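Local coordinates for protein Adp-ribosyltransferase (Staphylococcus aureus, PDB 1OJQ) that binds NAD+ and transfers its ADP-ribose to a target protein, probably a Rho GTPase as in other C3 exoenzymes, at residues Leu86-Tyr91 against Gly149-Leu154; Asp90-Ile95 against Asn124-Arg129; His104-Thr109 against Ala117-Leu122; Gly112-Ala117 against Arg201-Thr206; Ser143-Ala148 against Gly177-Leu182. All coordinates share one frame; numbering follows the deposited sequence. Where two conformers were deposited one is given.

Contact 1 (Leu86-Tyr91 against Gly149-Leu154); sequences LLNLDY and GRPIEL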
# COMPACT_ATOMS: atom_id res chain seq x y z
N LEU A 86 0.74 -0.99 -6.66
CA LEU A 86 0.37 -1.43 -8.01
C LEU A 86 -0.46 -2.69 -7.84
O LEU A 86 -0.07 -3.60 -7.10
CB LEU A 86 1.60 -1.63 -8.88
CG LEU A 86 2.38 -0.41 -9.35
CD1 LEU A 86 3.47 -0.83 -10.33
CD2 LEU A 86 1.49 0.62 -10.02
N LEU A 87 -1.63 -2.77 -8.48
CA LEU A 87 -2.56 -3.85 -8.20
C LEU A 87 -3.07 -4.51 -9.48
O LEU A 87 -3.19 -3.83 -10.50
CB LEU A 87 -3.78 -3.31 -7.43
CG LEU A 87 -3.44 -2.66 -6.08
CD1 LEU A 87 -4.54 -1.73 -5.62
CD2 LEU A 87 -3.15 -3.76 -5.05
N ASN A 88 -3.41 -5.78 -9.37
CA ASN A 88 -4.08 -6.52 -10.44
C ASN A 88 -5.56 -6.19 -10.45
O ASN A 88 -6.08 -5.66 -9.46
CB ASN A 88 -3.87 -8.04 -10.26
CG ASN A 88 -2.42 -8.41 -10.54
OD1 ASN A 88 -1.90 -7.99 -11.57
ND2 ASN A 88 -1.76 -9.16 -9.68
N LEU A 89 -6.27 -6.51 -11.54
CA LEU A 89 -7.68 -6.11 -11.54
C LEU A 89 -8.52 -6.81 -10.50
O LEU A 89 -9.61 -6.32 -10.16
CB LEU A 89 -8.28 -6.36 -12.93
CG LEU A 89 -7.83 -5.51 -14.09
CD1 LEU A 89 -8.58 -5.95 -15.35
CD2 LEU A 89 -8.04 -4.02 -13.86
N ASP A 90 -8.09 -7.94 -9.93
CA ASP A 90 -8.93 -8.66 -8.98
C ASP A 90 -9.08 -7.88 -7.68
O ASP A 90 -9.92 -8.17 -6.84
CB ASP A 90 -8.41 -10.06 -8.67
CG ASP A 90 -6.99 -10.07 -8.16
OD1 ASP A 90 -6.55 -9.08 -7.54
OD2 ASP A 90 -6.29 -11.09 -8.37
N TYR A 91 -8.26 -6.84 -7.51
CA TYR A 91 -8.52 -5.87 -6.45
C TYR A 91 -9.95 -5.34 -6.54
O TYR A 91 -10.51 -4.99 -5.49
CB TYR A 91 -7.51 -4.72 -6.54
CG TYR A 91 -7.82 -3.49 -5.72
CD1 TYR A 91 -7.54 -3.46 -4.37
CD2 TYR A 91 -8.39 -2.38 -6.33
CE1 TYR A 91 -7.85 -2.31 -3.66
CE2 TYR A 91 -8.70 -1.23 -5.63
CZ TYR A 91 -8.41 -1.22 -4.28
OH TYR A 91 -8.69 -0.09 -3.54
N GLY A 149 4.77 -3.46 -14.61
CA GLY A 149 3.53 -2.73 -14.67
C GLY A 149 2.29 -3.53 -14.33
O GLY A 149 2.19 -4.73 -14.59
N ARG A 150 1.31 -2.85 -13.73
CA ARG A 150 0.04 -3.47 -13.39
C ARG A 150 -1.11 -2.53 -13.77
O ARG A 150 -0.91 -1.33 -13.95
CB ARG A 150 -0.03 -3.84 -11.90
CG ARG A 150 0.59 -5.21 -11.62
CD ARG A 150 0.77 -5.40 -10.13
NE ARG A 150 0.68 -6.78 -9.69
CZ ARG A 150 0.47 -7.22 -8.46
NH1 ARG A 150 0.30 -6.42 -7.42
NH2 ARG A 150 0.41 -8.53 -8.22
N PRO A 151 -2.31 -3.05 -13.92
CA PRO A 151 -3.42 -2.23 -14.42
C PRO A 151 -3.84 -1.08 -13.51
O PRO A 151 -4.30 -0.05 -13.99
CB PRO A 151 -4.60 -3.22 -14.47
CG PRO A 151 -3.95 -4.56 -14.57
CD PRO A 151 -2.73 -4.45 -13.69
N ILE A 152 -3.70 -1.25 -12.20
CA ILE A 152 -4.20 -0.27 -11.24
C ILE A 152 -3.06 0.30 -10.41
O ILE A 152 -2.18 -0.42 -9.94
CB ILE A 152 -5.25 -0.91 -10.33
CG1 ILE A 152 -6.54 -1.28 -11.12
CG2 ILE A 152 -5.61 -0.09 -9.12
CD1 ILE A 152 -7.45 -2.13 -10.27
N GLU A 153 -3.09 1.61 -10.23
CA GLU A 153 -2.20 2.28 -9.28
C GLU A 153 -3.03 2.93 -8.18
O GLU A 153 -3.81 3.86 -8.46
CB GLU A 153 -1.37 3.33 -9.99
CG GLU A 153 -0.42 4.10 -9.08
CD GLU A 153 0.19 5.28 -9.83
OE1 GLU A 153 -0.40 6.38 -9.75
OE2 GLU A 153 1.23 5.11 -10.51
N LEU A 154 -2.88 2.43 -6.97
CA LEU A 154 -3.48 3.03 -5.78
C LEU A 154 -2.50 4.09 -5.28
O LEU A 154 -1.39 3.75 -4.87
CB LEU A 154 -3.79 1.96 -4.74
CG LEU A 154 -4.45 2.40 -3.44
CD1 LEU A 154 -5.77 3.12 -3.65
CD2 LEU A 154 -4.65 1.17 -2.54

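Contact 2 (Asp90-Ile95 against Asn124-Arg129); sequences DYLSSI and NLMNSR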
# COMPACT_ATOMS: atom_id res chain seq x y z
N ASP A 90 -8.09 -7.94 -9.93
CA ASP A 90 -8.93 -8.66 -8.98
C ASP A 90 -9.08 -7.88 -7.68
O ASP A 90 -9.92 -8.17 -6.84
CB ASP A 90 -8.41 -10.06 -8.67
CG ASP A 90 -6.99 -10.07 -8.16
OD1 ASP A 90 -6.55 -9.08 -7.54
OD2 ASP A 90 -6.29 -11.09 -8.37
N TYR A 91 -8.26 -6.84 -7.51
CA TYR A 91 -8.52 -5.87 -6.45
C TYR A 91 -9.95 -5.34 -6.54
O TYR A 91 -10.51 -4.99 -5.49
CB TYR A 91 -7.51 -4.72 -6.54
CG TYR A 91 -7.82 -3.49 -5.72
CD1 TYR A 91 -7.54 -3.46 -4.37
CD2 TYR A 91 -8.39 -2.38 -6.33
CE1 TYR A 91 -7.85 -2.31 -3.66
CE2 TYR A 91 -8.70 -1.23 -5.63
CZ TYR A 91 -8.41 -1.22 -4.28
OH TYR A 91 -8.69 -0.09 -3.54
N LEU A 92 -10.53 -5.27 -7.73
CA LEU A 92 -11.88 -4.69 -7.89
C LEU A 92 -12.99 -5.69 -7.68
O LEU A 92 -14.18 -5.39 -7.83
CB LEU A 92 -12.02 -4.09 -9.29
CG LEU A 92 -10.98 -3.02 -9.65
CD1 LEU A 92 -11.12 -2.64 -11.12
CD2 LEU A 92 -11.08 -1.81 -8.73
N SER A 93 -12.64 -6.92 -7.32
CA SER A 93 -13.68 -7.96 -7.33
C SER A 93 -14.58 -7.83 -6.12
O SER A 93 -15.63 -8.46 -6.01
CB SER A 93 -13.02 -9.35 -7.40
OG SER A 93 -12.64 -9.76 -6.09
N SER A 94 -14.21 -6.96 -5.18
CA SER A 94 -15.16 -6.78 -4.07
C SER A 94 -15.73 -5.38 -4.01
O SER A 94 -16.25 -4.94 -2.97
CB SER A 94 -14.48 -7.13 -2.74
N ILE A 95 -15.67 -4.62 -5.09
CA ILE A 95 -16.27 -3.29 -5.10
C ILE A 95 -17.77 -3.36 -5.33
O ILE A 95 -18.21 -3.79 -6.41
CB ILE A 95 -15.67 -2.42 -6.22
CG1 ILE A 95 -14.16 -2.24 -6.16
CG2 ILE A 95 -16.40 -1.08 -6.24
CD1 ILE A 95 -13.64 -1.70 -4.85
N ASN A 124 -17.63 6.43 -9.85
CA ASN A 124 -18.94 6.64 -9.24
C ASN A 124 -19.15 5.68 -8.07
O ASN A 124 -19.77 6.07 -7.08
CB ASN A 124 -20.06 6.49 -10.28
CG ASN A 124 -21.41 6.44 -9.57
OD1 ASN A 124 -21.90 5.36 -9.23
ND2 ASN A 124 -21.96 7.62 -9.36
N LEU A 125 -18.64 4.46 -8.14
CA LEU A 125 -18.78 3.45 -7.10
C LEU A 125 -17.71 3.51 -6.00
O LEU A 125 -17.93 2.95 -4.92
CB LEU A 125 -18.75 2.05 -7.72
CG LEU A 125 -19.89 1.78 -8.71
CD1 LEU A 125 -19.70 0.41 -9.34
CD2 LEU A 125 -21.24 1.93 -8.01
N MET A 126 -16.57 4.17 -6.25
CA MET A 126 -15.58 4.18 -5.17
C MET A 126 -15.37 5.55 -4.54
O MET A 126 -14.87 5.62 -3.40
CB MET A 126 -14.25 3.63 -5.70
CG MET A 126 -14.37 2.24 -6.32
SD MET A 126 -12.71 1.68 -6.84
CE MET A 126 -11.92 1.64 -5.22
N ASN A 127 -15.73 6.64 -5.22
CA ASN A 127 -15.43 7.94 -4.62
C ASN A 127 -16.18 8.14 -3.31
O ASN A 127 -17.29 7.65 -3.10
CB ASN A 127 -15.74 9.09 -5.58
CG ASN A 127 -17.20 9.49 -5.49
OD1 ASN A 127 -17.56 10.30 -4.63
ND2 ASN A 127 -18.00 8.90 -6.38
N SER A 128 -15.50 8.87 -2.43
CA SER A 128 -16.01 9.16 -1.11
C SER A 128 -16.24 7.91 -0.26
O SER A 128 -17.00 8.01 0.71
CB SER A 128 -17.32 9.97 -1.22
OG SER A 128 -17.16 11.14 -2.01
N ARG A 129 -15.65 6.76 -0.56
CA ARG A 129 -15.77 5.58 0.27
C ARG A 129 -14.45 5.30 0.99
O ARG A 129 -13.37 5.50 0.43
CB ARG A 129 -16.15 4.31 -0.50
CG ARG A 129 -17.39 4.49 -1.36
CD ARG A 129 -18.02 3.18 -1.84
NE ARG A 129 -19.46 3.43 -1.97
CZ ARG A 129 -20.37 2.72 -1.33
NH1 ARG A 129 -19.97 1.73 -0.55
NH2 ARG A 129 -21.66 2.98 -1.47

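Contact 3 (His104-Thr109 against Ala117-Leu122); sequences HMLQQT and ALVSKL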
# COMPACT_ATOMS: atom_id res chain seq x y z
N HIS A 104 -15.11 -8.23 -16.38
CA HIS A 104 -14.78 -8.96 -17.61
C HIS A 104 -14.59 -8.01 -18.78
O HIS A 104 -13.63 -8.11 -19.54
CB HIS A 104 -15.87 -9.99 -17.93
CG HIS A 104 -15.69 -10.62 -19.28
ND1 HIS A 104 -14.67 -11.51 -19.55
CD2 HIS A 104 -16.42 -10.51 -20.42
CE1 HIS A 104 -14.78 -11.91 -20.82
NE2 HIS A 104 -15.84 -11.32 -21.37
N MET A 105 -15.53 -7.06 -18.89
CA MET A 105 -15.43 -6.08 -19.98
C MET A 105 -14.25 -5.12 -19.76
O MET A 105 -13.62 -4.70 -20.73
CB MET A 105 -16.72 -5.28 -20.12
CG MET A 105 -17.91 -6.17 -20.52
SD MET A 105 -19.41 -5.20 -20.76
CE MET A 105 -19.83 -4.72 -19.09
N LEU A 106 -13.97 -4.79 -18.50
CA LEU A 106 -12.84 -3.90 -18.22
C LEU A 106 -11.54 -4.47 -18.77
O LEU A 106 -10.71 -3.74 -19.33
CB LEU A 106 -12.71 -3.65 -16.71
CG LEU A 106 -11.67 -2.58 -16.31
CD1 LEU A 106 -12.01 -1.23 -16.93
CD2 LEU A 106 -11.56 -2.45 -14.80
N GLN A 107 -11.34 -5.78 -18.60
CA GLN A 107 -10.04 -6.36 -18.96
C GLN A 107 -9.98 -6.66 -20.45
O GLN A 107 -8.91 -7.06 -20.90
CB GLN A 107 -9.72 -7.60 -18.14
CG GLN A 107 -10.66 -8.77 -18.23
CD GLN A 107 -10.45 -9.74 -19.37
OE1 GLN A 107 -11.42 -10.10 -20.05
NE2 GLN A 107 -9.22 -10.18 -19.62
N GLN A 108 -11.11 -6.45 -21.11
CA GLN A 108 -11.17 -6.48 -22.56
C GLN A 108 -10.78 -5.08 -23.04
O GLN A 108 -11.61 -4.26 -23.41
CB GLN A 108 -12.54 -6.90 -23.10
CG GLN A 108 -12.81 -8.37 -22.80
CD GLN A 108 -14.06 -8.92 -23.47
OE1 GLN A 108 -15.13 -8.33 -23.47
NE2 GLN A 108 -13.89 -10.11 -24.06
N THR A 109 -9.47 -4.82 -22.97
CA THR A 109 -9.00 -3.50 -23.37
C THR A 109 -8.98 -3.30 -24.89
O THR A 109 -9.01 -4.25 -25.67
CB THR A 109 -7.56 -3.24 -22.87
OG1 THR A 109 -6.70 -4.16 -23.55
CG2 THR A 109 -7.43 -3.48 -21.38
N ALA A 117 -15.98 4.59 -19.97
CA ALA A 117 -17.25 4.54 -19.25
C ALA A 117 -17.16 3.62 -18.03
O ALA A 117 -17.72 3.89 -16.97
CB ALA A 117 -18.37 4.11 -20.19
N LEU A 118 -16.46 2.50 -18.17
CA LEU A 118 -16.32 1.60 -17.03
C LEU A 118 -15.48 2.25 -15.94
O LEU A 118 -15.75 2.05 -14.76
CB LEU A 118 -15.74 0.26 -17.47
CG LEU A 118 -16.70 -0.67 -18.21
CD1 LEU A 118 -15.91 -1.80 -18.88
CD2 LEU A 118 -17.77 -1.23 -17.30
N VAL A 119 -14.45 3.02 -16.34
CA VAL A 119 -13.63 3.69 -15.30
C VAL A 119 -14.48 4.77 -14.63
O VAL A 119 -14.36 5.01 -13.43
CB VAL A 119 -12.34 4.28 -15.86
CG1 VAL A 119 -11.52 4.99 -14.79
CG2 VAL A 119 -11.52 3.18 -16.51
N SER A 120 -15.34 5.40 -15.44
CA SER A 120 -16.28 6.36 -14.86
C SER A 120 -17.20 5.69 -13.87
O SER A 120 -17.52 6.22 -12.80
CB SER A 120 -17.07 7.04 -15.98
OG SER A 120 -16.25 8.05 -16.55
N LYS A 121 -17.64 4.47 -14.20
CA LYS A 121 -18.47 3.73 -13.24
C LYS A 121 -17.72 3.48 -11.94
O LYS A 121 -18.23 3.61 -10.82
CB LYS A 121 -18.90 2.39 -13.88
CG LYS A 121 -19.85 1.58 -13.00
CD LYS A 121 -20.51 0.42 -13.74
CE LYS A 121 -21.62 -0.18 -12.89
NZ LYS A 121 -22.23 -1.37 -13.53
N LEU A 122 -16.45 3.08 -12.08
CA LEU A 122 -15.62 2.81 -10.90
C LEU A 122 -15.54 4.05 -10.01
O LEU A 122 -15.68 3.97 -8.79
CB LEU A 122 -14.22 2.37 -11.31
CG LEU A 122 -13.95 0.88 -11.57
CD1 LEU A 122 -12.51 0.71 -12.05
CD2 LEU A 122 -14.19 0.02 -10.33

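Contact 4 (Gly112-Ala117 against Arg201-Thr206); sequences GQYNEA and RKIIIT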
# COMPACT_ATOMS: atom_id res chain seq x y z
N GLY A 112 -4.82 -2.35 -24.96
CA GLY A 112 -4.22 -2.03 -23.69
C GLY A 112 -4.92 -0.86 -23.01
O GLY A 112 -4.72 -0.70 -21.80
N GLN A 113 -5.73 -0.12 -23.77
CA GLN A 113 -6.46 1.03 -23.22
C GLN A 113 -7.80 0.65 -22.60
O GLN A 113 -8.59 -0.06 -23.24
CB GLN A 113 -6.65 2.02 -24.37
CG GLN A 113 -5.34 2.78 -24.66
CD GLN A 113 -5.61 3.89 -25.67
OE1 GLN A 113 -6.53 3.74 -26.48
NE2 GLN A 113 -4.82 4.95 -25.60
N TYR A 114 -8.06 1.10 -21.38
CA TYR A 114 -9.30 0.80 -20.67
C TYR A 114 -10.46 1.69 -21.12
O TYR A 114 -10.29 2.86 -21.44
CB TYR A 114 -9.14 0.92 -19.13
CG TYR A 114 -8.16 -0.14 -18.67
CD1 TYR A 114 -6.84 0.15 -18.36
CD2 TYR A 114 -8.60 -1.46 -18.56
CE1 TYR A 114 -5.98 -0.85 -17.94
CE2 TYR A 114 -7.75 -2.46 -18.14
CZ TYR A 114 -6.43 -2.15 -17.84
OH TYR A 114 -5.58 -3.16 -17.43
N ASN A 115 -11.63 1.08 -21.10
CA ASN A 115 -12.94 1.64 -21.37
C ASN A 115 -13.24 2.82 -20.44
O ASN A 115 -13.37 2.63 -19.23
CB ASN A 115 -13.98 0.53 -21.17
CG ASN A 115 -15.35 0.94 -21.67
OD1 ASN A 115 -15.83 0.51 -22.72
ND2 ASN A 115 -16.01 1.80 -20.91
N GLU A 116 -13.35 4.03 -20.99
CA GLU A 116 -13.60 5.20 -20.13
C GLU A 116 -14.92 5.14 -19.38
O GLU A 116 -15.03 5.62 -18.24
CB GLU A 116 -13.57 6.47 -20.99
N ALA A 117 -15.98 4.59 -19.97
CA ALA A 117 -17.25 4.54 -19.25
C ALA A 117 -17.16 3.62 -18.03
O ALA A 117 -17.72 3.89 -16.97
CB ALA A 117 -18.37 4.11 -20.19
N ARG A 201 -3.88 3.42 -20.16
CA ARG A 201 -3.46 2.04 -19.96
C ARG A 201 -3.24 1.74 -18.49
O ARG A 201 -2.83 0.64 -18.11
CB ARG A 201 -2.19 1.76 -20.76
CG ARG A 201 -2.35 1.93 -22.26
CD ARG A 201 -1.25 1.17 -23.02
NE ARG A 201 -1.69 0.94 -24.40
CZ ARG A 201 -1.66 1.91 -25.31
NH1 ARG A 201 -1.22 3.12 -25.00
NH2 ARG A 201 -2.08 1.65 -26.55
N LYS A 202 -3.53 2.74 -17.66
CA LYS A 202 -3.42 2.52 -16.23
C LYS A 202 -4.63 3.15 -15.54
O LYS A 202 -5.09 4.23 -15.93
CB LYS A 202 -2.11 3.12 -15.71
CG LYS A 202 -1.71 2.65 -14.32
CD LYS A 202 -0.26 3.00 -14.04
CE LYS A 202 -0.12 4.44 -13.56
NZ LYS A 202 1.31 4.84 -13.37
N ILE A 203 -5.18 2.47 -14.53
CA ILE A 203 -6.27 3.06 -13.77
C ILE A 203 -5.73 3.61 -12.45
O ILE A 203 -5.18 2.87 -11.64
CB ILE A 203 -7.39 2.03 -13.53
CG1 ILE A 203 -7.93 1.46 -14.85
CG2 ILE A 203 -8.53 2.61 -12.70
CD1 ILE A 203 -8.73 0.18 -14.68
N ILE A 204 -5.89 4.92 -12.21
CA ILE A 204 -5.34 5.49 -10.98
C ILE A 204 -6.45 5.81 -9.98
O ILE A 204 -7.38 6.59 -10.24
CB ILE A 204 -4.50 6.74 -11.31
CG1 ILE A 204 -3.38 6.46 -12.33
CG2 ILE A 204 -3.93 7.36 -10.04
CD1 ILE A 204 -2.42 7.62 -12.50
N ILE A 205 -6.38 5.18 -8.81
CA ILE A 205 -7.29 5.43 -7.70
C ILE A 205 -6.55 6.31 -6.69
O ILE A 205 -5.57 5.84 -6.11
CB ILE A 205 -7.75 4.13 -7.01
CG1 ILE A 205 -8.37 3.12 -8.00
CG2 ILE A 205 -8.69 4.44 -5.85
CD1 ILE A 205 -8.55 1.72 -7.48
N THR A 206 -6.98 7.56 -6.53
CA THR A 206 -6.31 8.48 -5.62
C THR A 206 -7.07 8.52 -4.31
O THR A 206 -8.30 8.63 -4.34
CB THR A 206 -6.22 9.90 -6.20
OG1 THR A 206 -5.49 9.86 -7.44
CG2 THR A 206 -5.48 10.81 -5.22
O HOH W 1 -3.09 -1.71 -20.17

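Contact 5 (Ser143-Ala148 against Gly177-Leu182); sequences SGAALA and GQQEVL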
# COMPACT_ATOMS: atom_id res chain seq x y z
N SER A 143 6.42 4.87 -7.84
CA SER A 143 5.47 3.92 -8.41
C SER A 143 6.19 3.00 -9.40
O SER A 143 6.86 3.51 -10.29
CB SER A 143 4.33 4.66 -9.12
OG SER A 143 3.45 3.70 -9.69
N GLY A 144 6.06 1.69 -9.25
CA GLY A 144 6.64 0.70 -10.15
C GLY A 144 8.11 0.43 -9.99
O GLY A 144 8.77 -0.25 -10.79
N ALA A 145 8.72 0.95 -8.93
CA ALA A 145 10.13 0.70 -8.69
C ALA A 145 10.38 -0.80 -8.53
O ALA A 145 9.82 -1.43 -7.64
CB ALA A 145 10.61 1.46 -7.46
N ALA A 146 11.24 -1.34 -9.41
CA ALA A 146 11.64 -2.73 -9.32
C ALA A 146 10.46 -3.68 -9.55
O ALA A 146 10.60 -4.87 -9.27
CB ALA A 146 12.28 -3.00 -7.97
N LEU A 147 9.35 -3.16 -10.06
CA LEU A 147 8.17 -3.98 -10.30
C LEU A 147 7.63 -3.83 -11.72
O LEU A 147 7.68 -2.77 -12.34
CB LEU A 147 7.06 -3.66 -9.29
CG LEU A 147 7.38 -4.08 -7.85
CD1 LEU A 147 6.37 -3.47 -6.88
CD2 LEU A 147 7.40 -5.60 -7.73
N ALA A 148 7.11 -4.95 -12.24
CA ALA A 148 6.44 -4.88 -13.55
C ALA A 148 5.17 -4.05 -13.49
O ALA A 148 4.54 -3.99 -12.43
CB ALA A 148 6.06 -6.28 -14.02
N GLY A 177 14.97 -2.41 -3.64
CA GLY A 177 14.80 -1.61 -4.83
C GLY A 177 13.37 -1.20 -5.08
O GLY A 177 13.14 -0.39 -5.98
N GLN A 178 12.43 -1.72 -4.29
CA GLN A 178 11.03 -1.36 -4.45
C GLN A 178 10.67 -0.05 -3.76
O GLN A 178 9.51 0.36 -3.88
CB GLN A 178 10.12 -2.47 -3.90
CG GLN A 178 10.25 -3.80 -4.63
CD GLN A 178 9.32 -4.83 -4.01
OE1 GLN A 178 8.83 -4.58 -2.90
NE2 GLN A 178 9.07 -5.92 -4.71
N GLN A 179 11.62 0.58 -3.06
CA GLN A 179 11.31 1.81 -2.32
C GLN A 179 10.12 1.59 -1.39
O GLN A 179 9.25 2.45 -1.27
CB GLN A 179 11.03 2.94 -3.33
CG GLN A 179 12.29 3.34 -4.09
CD GLN A 179 13.34 4.01 -3.23
OE1 GLN A 179 14.50 4.08 -3.67
NE2 GLN A 179 13.03 4.52 -2.06
N GLU A 180 10.08 0.44 -0.73
CA GLU A 180 8.90 0.06 0.03
C GLU A 180 8.71 0.85 1.31
O GLU A 180 9.60 1.08 2.11
CB GLU A 180 8.91 -1.45 0.36
CG GLU A 180 7.60 -1.85 1.06
CD GLU A 180 7.38 -3.35 1.14
OE1 GLU A 180 8.16 -4.13 0.55
OE2 GLU A 180 6.40 -3.75 1.82
N VAL A 181 7.45 1.27 1.51
CA VAL A 181 6.99 1.84 2.77
C VAL A 181 5.95 0.89 3.35
O VAL A 181 5.00 0.55 2.62
CB VAL A 181 6.39 3.24 2.58
CG1 VAL A 181 5.67 3.74 3.81
CG2 VAL A 181 7.54 4.18 2.16
N LEU A 182 6.11 0.44 4.58
CA LEU A 182 5.16 -0.49 5.20
C LEU A 182 4.22 0.28 6.11
O LEU A 182 4.71 0.99 6.99
CB LEU A 182 5.97 -1.55 5.95
CG LEU A 182 5.19 -2.79 6.41
CD1 LEU A 182 4.57 -3.51 5.22
CD2 LEU A 182 6.11 -3.68 7.23
O HOH W 2 10.73 -6.36 -7.00

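Contact 1 (Leu86-Tyr91 against Gly149-Leu154)
The Tyr91 ring carries Leu87 CD1 over the centre of one face, 3.6 Å above its plane. The Arg150 guanidinium has Leu86 O at its edge, while Asn88 lies over one face. Both groups flank an antiparallel pairing of strands 81-87 and 152-158 in the mixed sheet of the ADP-ribosyltransferase fold. Leu87 and Ile152 form the hydrogen-bonded pair: Leu87 N gives to Ile152 O at 2.8 Å, and Ile152 N gives to Leu87 O at 3.1 Å. Leu86 and Glu153 are the next, non-hydrogen-bonded pair. On the Leu87 face, Leu87 CD1 touches both Ile152 CG2 (4.0 Å) and Leu154 CB. Ile152 CD1 reaches the Tyr91 ring obliquely. Leu89 CD2 packs against Pro151 CB at 3.6 Å. On the other face Glu153 OE2 makes a salt bridge with Lys202 NZ and a hydrogen bond with Ser143 OG. Leu86, Asn88 and Arg150 bind NAD+, absent here, so the pairing brings part of that site together. Arg150 is extended from CG to NE. Its NH1 donates to Leu86 O at 2.9 Å (154° at the hydrogen), with that oxygen 7° out of the guanidinium plane. Its NH2 sits 2.7 Å from Asn88 ND2, two donors without a hydrogen bond.

Contact 2 (Asp90-Ile95 against Asn124-Arg129)
This is a small, buried, largely apolar contact. It joins the turn after strand 81-87 to the C-terminal end of helix 116-126. No hydrogen bond crosses it. Met126 has the largest share, with Ile95 next. The Met126 CG is anti to the carbonyl carbon (chi1 -55°), and a bend at chi3 (62°) brings the methyl round to the other segment. CE touches Ile95 CD1 at 3.8 Å and Tyr91 OH at 4.0 Å. The Tyr91 hydroxyl itself is hydrogen-bonded to Tyr189. Ile95 crosses Met126 at about a right angle and uses both its branches. CD1 meets the thioether end, and CG2 lies 3.9 Å from Met126 CG and 4.2 Å from Leu125 CB. Leu92 CD2 approaches Met126 SD more loosely, at 4.3 Å. After the helix, a type II turn from Met126 to Arg129 leads into strand 130-133. Ile205 of strand 203-209 and Tyr131 of strand 130-133 also touch Met126. The contact thus packs this 3-10 turn and helix end against the mixed sheet of the ADP-ribosyltransferase fold.

Contact 3 (His104-Thr109 against Ala117-Leu122)
Leu118 lays its CD1 methyl over the backbone of the other helix, against Leu106 N at 3.6 Å and Leu106 CA at 3.8 Å. The same methyl touches Met105 CB at 3.8 Å. This is helix-to-helix packing within the ADP-ribosyltransferase fold. It joins helix 100-106 to the first turns of helix 116-126, the next helix in the chain. A short loop links the two, with an inverse gamma turn centred on Gln108. Leu118 has CG anti to the carbonyl carbon (chi1 -75°). Leu106 takes the other course: its CG is anti to the backbone N (chi1 -172°). The two leucines slide past each other in opposite directions. Leu106 CD1 comes alongside Leu118 CB, 4.1 Å away. No hydrogen bond crosses between the segments, and dispersion and apolar burial account for the contact. At the surface a salt bridge from Lys121 to Asp102 also ties the two helices. Inward, Val119 and Leu122 rest on strand 187-196, and Leu106 touches Leu92. The Leu106 fork thus spreads along the second helix. Its CD1 faces Val119 CG2 at a loose 4.5 Å, and its CD2 meets Leu122 CD1 at 4.3 Å.

Contact 4 (Gly112-Ala117 against Arg201-Thr206)
Arg201 and Tyr114 bury the most surface here, with Gln113 next. Arg201 is extended from CG to NE and runs along the Gly112 backbone. Gln113 CG sits over the centre of one face of the Arg201 guanidinium, 3.8 Å from Arg201 CZ. The Gln113 amide and the guanidinium planes are 29° apart. Both polar ends are held from outside the two segments: Arg201 NH2 by Asn111 O, Gln113 NE2 by Asn199 O. Tyr114 works by face and edge. Ile203 CD1 stands over the ring centre in a CH-pi contact, 4.1 Å from the centroid of the Tyr114 ring. Arg201 O comes to the ring edge, 3.5 Å from Tyr114 CE1. Between the backbones, Gly112 O takes a CA-H...O contact from Arg201 CA at 3.5 Å. A water donates to Gly112 O at 2.5 Å and to Arg201 O at 3.1 Å, so it bridges the two carbonyls. The contact is mostly at the surface, and Ile203 is its buried end. It joins the loop leading into helix 116-126, where Asn115 is at the N-cap position, to the start of strand 203-209. Leu106 of helix 100-106, Pro151 before strand 152-158 and Leu196 of strand 187-196 also touch the Tyr114 side chain.

Contact 5 (Ser143-Ala148 against Gly177-Leu182)
A bridging water is the best-held polar atom here, gripped by two hydrogen bonds. It donates to Ala146 O at 2.7 Å and accepts from Gln178 NE2 at 2.9 Å. No direct hydrogen bond joins the segments. The Gln178 chain runs straight out to the water: CG is anti to the carbonyl carbon (chi1 -63°) and the chain is extended beyond it. Leu147 CD2 packs beside Gln178 NE2 at 3.5 Å, crossing obliquely. Ala145 and Ala146 press their methyls on one carbonyl. Ala145 CB is 3.5 Å and Ala146 CB 3.4 Å from Gly177 O. Gln178 CA makes a CA-H...O contact with Ala145 O at 3.4 Å, nearly straight at 159°. A type II turn from Gly144 to Leu147, closed by Leu147 N to Gly144 O at 3.1 Å, presents these groups. Gln178 and Glu180 fit the Q-x-E motif of C3 exoenzymes, in what is probably the ADP-ribosylating toxin turn-turn (ARTT) loop. Glu180 binds NAD+, and in relatives the glutamine is linked to recognition of the Rho acceptor. The 144-147 turn probably corresponds to the phosphate-nicotinamide loop of the family. Asp168 accepts from the backbone N of both Gly177 and Gln179, just before strand 180-183. That strand is the middle one of a three-stranded antiparallel sheet, between 137-140 and 165-166, and the 143-148 loop leads from 137-140 toward strand 152-158.

Contacts 2 and 3 are buried and held by apolar packing, with no hydrogen bond across. They share helix 116-126 and meet through Leu92, which touches both Leu106 and Leu122. Contacts 1 and 4 reach neighbouring strands of the mixed sheet, 152-158 and 203-209. Contact 1 is partly buried and relies on direct backbone and arginine hydrogen bonds. Contact 4 lies at the surface and adds a bridging water to a CH-pi contact and to packing on a guanidinium face. Contact 5 is partly buried, also uses a water and belongs to the smaller sheet, about 23 Å from contact 2 between centres. Ser143 and Glu153 connect contacts 5 and 1, both of which hold NAD+ binding residues.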